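Local coordinates for sarcosine oxidase (Pyrococcus horikoshii, PDB 1Y56), which forms the beta subunit of an FAD- and FMN-containing L-proline dehydrogenase complex and probably carries the site of flavin-dependent proline oxidation, at residues T85-L90 with P141-A146; N239-S244 with Y251-F256. One frame throughout, in Å; residues are numbered along the deposited sequence.

Contact 1. Residues T85-L90 with P141-A146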
loop_
_atom_site.group_PDB
_atom_site.type_symbol
_atom_site.label_atom_id
_atom_site.label_comp_id
_atom_site.label_asym_id
_atom_site.label_seq_id
_atom_site.Cartn_x
_atom_site.Cartn_y
_atom_site.Cartn_z
ATOM N N THR B 85 -26.502 -32.610 45.919
ATOM C CA THR B 85 -27.265 -31.551 46.568
ATOM C C THR B 85 -28.738 -31.542 46.157
ATOM O O THR B 85 -29.506 -30.701 46.627
ATOM C CB THR B 85 -26.670 -30.162 46.284
ATOM O OG1 THR B 85 -26.758 -29.882 44.880
ATOM C CG2 THR B 85 -25.223 -30.081 46.739
ATOM N N GLY B 86 -29.125 -32.471 45.287
ATOM C CA GLY B 86 -30.513 -32.579 44.827
ATOM C C GLY B 86 -30.864 -31.738 43.609
ATOM O O GLY B 86 -30.058 -30.926 43.145
ATOM N N TYR B 87 -32.070 -31.971 43.088
ATOM C CA TYR B 87 -32.698 -31.173 42.034
ATOM C C TYR B 87 -34.066 -30.822 42.550
ATOM O O TYR B 87 -34.749 -31.661 43.127
ATOM C CB TYR B 87 -32.923 -32.011 40.791
ATOM C CG TYR B 87 -32.156 -31.664 39.534
ATOM C CD1 TYR B 87 -32.832 -31.218 38.404
ATOM C CD2 TYR B 87 -30.776 -31.858 39.443
ATOM C CE1 TYR B 87 -32.158 -30.943 37.224
ATOM C CE2 TYR B 87 -30.081 -31.584 38.256
ATOM C CZ TYR B 87 -30.783 -31.132 37.152
ATOM O OH TYR B 87 -30.132 -30.859 35.973
ATOM N N LEU B 88 -34.489 -29.594 42.299
ATOM C CA LEU B 88 -35.723 -29.075 42.851
ATOM C C LEU B 88 -36.586 -28.477 41.744
ATOM O O LEU B 88 -36.285 -27.403 41.230
ATOM C CB LEU B 88 -35.367 -28.012 43.874
ATOM C CG LEU B 88 -36.423 -27.562 44.856
ATOM C CD1 LEU B 88 -36.741 -28.695 45.830
ATOM C CD2 LEU B 88 -35.886 -26.351 45.584
ATOM N N PHE B 89 -37.644 -29.181 41.359
ATOM C CA PHE B 89 -38.568 -28.675 40.352
ATOM C C PHE B 89 -39.682 -27.894 41.033
ATOM O O PHE B 89 -40.502 -28.484 41.732
ATOM C CB PHE B 89 -39.179 -29.834 39.577
ATOM C CG PHE B 89 -38.243 -30.483 38.591
ATOM C CD1 PHE B 89 -38.255 -30.110 37.249
ATOM C CD2 PHE B 89 -37.377 -31.506 38.992
ATOM C CE1 PHE B 89 -37.409 -30.730 36.333
ATOM C CE2 PHE B 89 -36.531 -32.125 38.076
ATOM C CZ PHE B 89 -36.545 -31.743 36.755
ATOM N N LEU B 90 -39.723 -26.577 40.848
ATOM C CA LEU B 90 -40.803 -25.783 41.447
ATOM C C LEU B 90 -42.104 -25.889 40.657
ATOM O O LEU B 90 -42.103 -25.725 39.446
ATOM C CB LEU B 90 -40.414 -24.309 41.559
ATOM C CG LEU B 90 -39.109 -23.934 42.249
ATOM C CD1 LEU B 90 -38.819 -22.464 42.018
ATOM C CD2 LEU B 90 -39.177 -24.283 43.727
ATOM N N PRO B 141 -33.239 -36.012 46.577
ATOM C CA PRO B 141 -31.971 -35.665 47.224
ATOM C C PRO B 141 -30.734 -36.366 46.638
ATOM O O PRO B 141 -29.620 -35.988 46.976
ATOM C CB PRO B 141 -32.199 -36.064 48.687
ATOM C CG PRO B 141 -33.224 -37.157 48.634
ATOM C CD PRO B 141 -34.032 -36.974 47.370
ATOM N N THR B 142 -30.909 -37.354 45.765
ATOM C CA THR B 142 -29.751 -38.029 45.165
ATOM C C THR B 142 -29.331 -37.516 43.780
ATOM O O THR B 142 -28.403 -38.056 43.181
ATOM C CB THR B 142 -29.915 -39.554 45.123
ATOM O OG1 THR B 142 -31.159 -39.884 44.503
ATOM C CG2 THR B 142 -29.892 -40.125 46.515
ATOM N N ASP B 143 -30.003 -36.483 43.271
ATOM C CA ASP B 143 -29.503 -35.740 42.107
ATOM C C ASP B 143 -28.409 -34.786 42.591
ATOM O O ASP B 143 -28.353 -34.431 43.773
ATOM C CB ASP B 143 -30.620 -34.946 41.421
ATOM C CG ASP B 143 -31.729 -35.837 40.851
ATOM O OD1 ASP B 143 -32.892 -35.371 40.821
ATOM O OD2 ASP B 143 -31.463 -36.988 40.433
ATOM N N GLY B 144 -27.536 -34.367 41.687
ATOM C CA GLY B 144 -26.418 -33.531 42.084
ATOM C C GLY B 144 -25.823 -32.728 40.954
ATOM O O GLY B 144 -26.417 -32.579 39.894
ATOM N N LYS B 145 -24.636 -32.199 41.209
ATOM C CA LYS B 145 -23.921 -31.369 40.264
ATOM C C LYS B 145 -22.434 -31.687 40.340
ATOM O O LYS B 145 -21.955 -32.139 41.373
ATOM C CB LYS B 145 -24.198 -29.894 40.535
ATOM C CG LYS B 145 -24.283 -29.552 41.981
ATOM C CD LYS B 145 -24.425 -28.070 42.186
ATOM C CE LYS B 145 -23.897 -27.704 43.546
ATOM N NZ LYS B 145 -24.446 -26.417 43.976
ATOM N N ALA B 146 -21.726 -31.489 39.227
ATOM C CA ALA B 146 -20.294 -31.764 39.115
ATOM C C ALA B 146 -19.759 -30.835 38.037
ATOM O O ALA B 146 -20.536 -30.361 37.216
ATOM C CB ALA B 146 -20.060 -33.215 38.723
#

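Contact 2. Residues N239-S244 with Y251-F256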
loop_
_atom_site.group_PDB
_atom_site.type_symbol
_atom_site.label_atom_id
_atom_site.label_comp_id
_atom_site.label_asym_id
_atom_site.label_seq_id
_atom_site.Cartn_x
_atom_site.Cartn_y
_atom_site.Cartn_z
ATOM N N ASN B 239 -27.815 -24.731 46.902
ATOM C CA ASN B 239 -27.192 -26.038 46.744
ATOM C C ASN B 239 -27.740 -26.925 45.650
ATOM O O ASN B 239 -26.982 -27.377 44.807
ATOM C CB ASN B 239 -27.107 -26.754 48.076
ATOM C CG ASN B 239 -26.171 -26.057 49.019
ATOM O OD1 ASN B 239 -26.587 -25.552 50.052
ATOM N ND2 ASN B 239 -24.898 -25.981 48.647
ATOM N N PRO B 240 -29.056 -27.155 45.628
ATOM C CA PRO B 240 -29.551 -28.003 44.549
ATOM C C PRO B 240 -29.671 -27.217 43.245
ATOM O O PRO B 240 -29.593 -25.973 43.245
ATOM C CB PRO B 240 -30.945 -28.389 45.033
ATOM C CG PRO B 240 -31.381 -27.219 45.859
ATOM C CD PRO B 240 -30.145 -26.665 46.498
ATOM N N MET B 241 -29.842 -27.941 42.143
ATOM C CA MET B 241 -30.265 -27.339 40.894
ATOM C C MET B 241 -31.749 -26.989 41.059
ATOM O O MET B 241 -32.565 -27.864 41.319
ATOM C CB MET B 241 -30.077 -28.352 39.781
ATOM C CG MET B 241 -30.213 -27.803 38.388
ATOM S SD MET B 241 -28.724 -26.966 37.821
ATOM C CE MET B 241 -29.366 -25.320 37.733
ATOM N N VAL B 242 -32.105 -25.715 40.966
ATOM C CA VAL B 242 -33.524 -25.355 41.011
ATOM C C VAL B 242 -34.066 -25.114 39.597
ATOM O O VAL B 242 -33.478 -24.356 38.811
ATOM C CB VAL B 242 -33.876 -24.232 42.065
ATOM C CG1 VAL B 242 -32.646 -23.580 42.626
ATOM C CG2 VAL B 242 -34.827 -23.211 41.507
ATOM N N ILE B 243 -35.167 -25.798 39.280
ATOM C CA ILE B 243 -35.822 -25.683 37.985
ATOM C C ILE B 243 -37.158 -25.000 38.153
ATOM O O ILE B 243 -37.916 -25.322 39.074
ATOM C CB ILE B 243 -36.057 -27.070 37.329
ATOM C CG1 ILE B 243 -34.783 -27.926 37.357
ATOM C CG2 ILE B 243 -36.623 -26.926 35.898
ATOM C CD1 ILE B 243 -33.607 -27.374 36.563
ATOM N N SER B 244 -37.442 -24.055 37.261
ATOM C CA SER B 244 -38.771 -23.464 37.166
ATOM C C SER B 244 -39.278 -23.505 35.722
ATOM O O SER B 244 -38.880 -22.678 34.894
ATOM C CB SER B 244 -38.767 -22.037 37.702
ATOM O OG SER B 244 -40.059 -21.478 37.623
ATOM N N TYR B 251 -33.201 -22.759 34.870
ATOM C CA TYR B 251 -32.460 -23.578 35.805
ATOM C C TYR B 251 -31.354 -22.704 36.395
ATOM O O TYR B 251 -30.711 -21.944 35.666
ATOM C CB TYR B 251 -31.889 -24.805 35.100
ATOM C CG TYR B 251 -30.825 -24.514 34.068
ATOM C CD1 TYR B 251 -31.163 -24.231 32.751
ATOM C CD2 TYR B 251 -29.474 -24.536 34.409
ATOM C CE1 TYR B 251 -30.191 -23.976 31.802
ATOM C CE2 TYR B 251 -28.492 -24.279 33.471
ATOM C CZ TYR B 251 -28.853 -24.003 32.163
ATOM O OH TYR B 251 -27.869 -23.744 31.223
ATOM N N LEU B 252 -31.165 -22.772 37.709
ATOM C CA LEU B 252 -30.016 -22.123 38.348
ATOM C C LEU B 252 -29.505 -22.861 39.589
ATOM O O LEU B 252 -30.273 -23.499 40.313
ATOM C CB LEU B 252 -30.282 -20.637 38.636
ATOM C CG LEU B 252 -31.339 -20.047 39.573
ATOM C CD1 LEU B 252 -32.701 -20.551 39.267
ATOM C CD2 LEU B 252 -31.003 -20.324 41.001
ATOM N N THR B 253 -28.197 -22.800 39.803
ATOM C CA THR B 253 -27.556 -23.410 40.969
ATOM C C THR B 253 -26.261 -22.639 41.273
ATOM O O THR B 253 -25.886 -21.744 40.520
ATOM C CB THR B 253 -27.255 -24.920 40.736
ATOM O OG1 THR B 253 -26.793 -25.518 41.954
ATOM C CG2 THR B 253 -26.202 -25.107 39.635
ATOM N N GLN B 254 -25.581 -22.973 42.363
ATOM C CA GLN B 254 -24.318 -22.315 42.673
ATOM C C GLN B 254 -23.165 -23.230 42.269
ATOM O O GLN B 254 -23.243 -24.448 42.448
ATOM C CB GLN B 254 -24.271 -21.939 44.154
ATOM C CG GLN B 254 -22.999 -21.286 44.638
ATOM C CD GLN B 254 -23.159 -20.655 46.018
ATOM O OE1 GLN B 254 -24.010 -21.072 46.810
ATOM N NE2 GLN B 254 -22.340 -19.638 46.309
ATOM N N THR B 255 -22.116 -22.651 41.687
ATOM C CA THR B 255 -20.917 -23.420 41.356
ATOM C C THR B 255 -20.063 -23.660 42.602
ATOM O O THR B 255 -20.281 -23.049 43.669
ATOM C CB THR B 255 -20.037 -22.723 40.307
ATOM O OG1 THR B 255 -19.570 -21.478 40.831
ATOM C CG2 THR B 255 -20.796 -22.484 39.028
ATOM N N PHE B 256 -19.078 -24.545 42.449
ATOM C CA PHE B 256 -18.115 -24.818 43.504
ATOM C C PHE B 256 -17.264 -23.587 43.809
ATOM O O PHE B 256 -16.908 -23.355 44.954
ATOM C CB PHE B 256 -17.274 -26.042 43.159
ATOM C CG PHE B 256 -18.094 -27.298 42.941
ATOM C CD1 PHE B 256 -19.212 -27.568 43.735
ATOM C CD2 PHE B 256 -17.743 -28.217 41.950
ATOM C CE1 PHE B 256 -19.970 -28.722 43.532
ATOM C CE2 PHE B 256 -18.496 -29.375 41.745
ATOM C CZ PHE B 256 -19.606 -29.629 42.539
#

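Contact 1. Residues T85-L90 with P141-A146
At the entry to strand 87-91, Gly86 meets the turn at Pro141-Gly144 through one backbone bond, Gly86 N to Asp143 O at 2.6 Å. The donor sits 40° above the carbonyl plane, and the N-H...O angle is only 139°. At these backbone angles a CB on residue 86 would run into the carbonyl oxygen of Thr85 and face Pro141 CA. Asp143 points toward 85-90; its CB lies 3.7 Å from Tyr87 CD2. With Asp143 CG beside its own backbone N (chi1 -63°), OD1 comes 3.4 Å from Tyr87 CB, ring and carboxylate planes nearly perpendicular. Gln53 N and Gln54 NE2 bind the two carboxylate oxygens, and Gly50 O takes the Tyr87 hydroxyl. In the fold, the turn carries the chain from strand 136-140, the antiparallel neighbour of 87-91 in the large mixed sheet, to the short strand 145-146, which pairs with 82-83. Gly144 O lies at the edge of the Tyr87 ring, 4.1 Å from CE2. The extended Lys145 side chain crosses Thr85 at about a right angle, CG 3.8 Å from Thr85 OG1. That hydroxyl bonds to Asn239 O, which also accepts from Lys145 NZ, as do Gln254 O and Thr253 OG1.

Contact 2. Residues N239-S244 with Y251-F256
Val242 and Leu252 form the hydrogen-bonded pair of the antiparallel beta hairpin made by strands 241-244 and 250-253, inside the large mixed sheet. Val242 N reaches Leu252 O at 2.9 Å, and Leu252 N returns to Val242 O at 3.0 Å, nearly straight at 160° and in the carbonyl plane. Val242 CG1 and Leu252 CD2 touch at 4.0 Å on the sheet face covered by helix 278-291, whose Ile291 meets both residues.

The other face carries the non-hydrogen-bonded pair Ile243 and Tyr251. There Ile243 CD1 lies 3.4 Å from Tyr251 CB, and the Tyr251 ring leads away from the strand to touch FAD. Met241 packs through its sulfur: CG is anti to the backbone N (chi1 -169°), the chain then bends, and SD comes 3.6 Å from Thr253 CG2, while the side chain also touches Tyr87 of the neighbouring strand. Its CE is modelled at the edge of the Tyr251 ring near CD2, but the place of this methyl is doubtful. An alanine here would probably leave Thr253 CG2 without its sulfur neighbour and open a gap on the side of the sheet where Tyr87 and Tyr251 lie.

Past Thr253 the packing thins. Beyond the strand ends the two chains part, with Asn239 CA and Gln254 CA 6.2 Å apart, and Asn239 is partly exposed. At the border of this looser end Thr253 OG1, which also meets Lys145 NZ, makes a weak hydrogen bond to Pro240 O at 3.1 Å.

Overall arrangement
Contacts 1 and 2 lie in series along the chain, their centres about 8 Å apart, and join through the parallel pairing of strands 87-91 and 241-244. Leu88 O probably accepts a hydrogen bond from Ile243 N at 2.8 Å. At the strand entrances the bond between Thr85 OG1 and Asn239 O spans 2.5 Å, and Pro240 packs on the backbone of Thr85 and Gly86. Tyr87 also touches Met241 and Ile243, linking the two contacts on the flavin side of the sheet. The Tyr251 side chain comes within about 4 Å of FAD and that of Tyr87 within about 5 Å, whereas the Lys145 and Thr253 side chains lie about 9 Å from FMN.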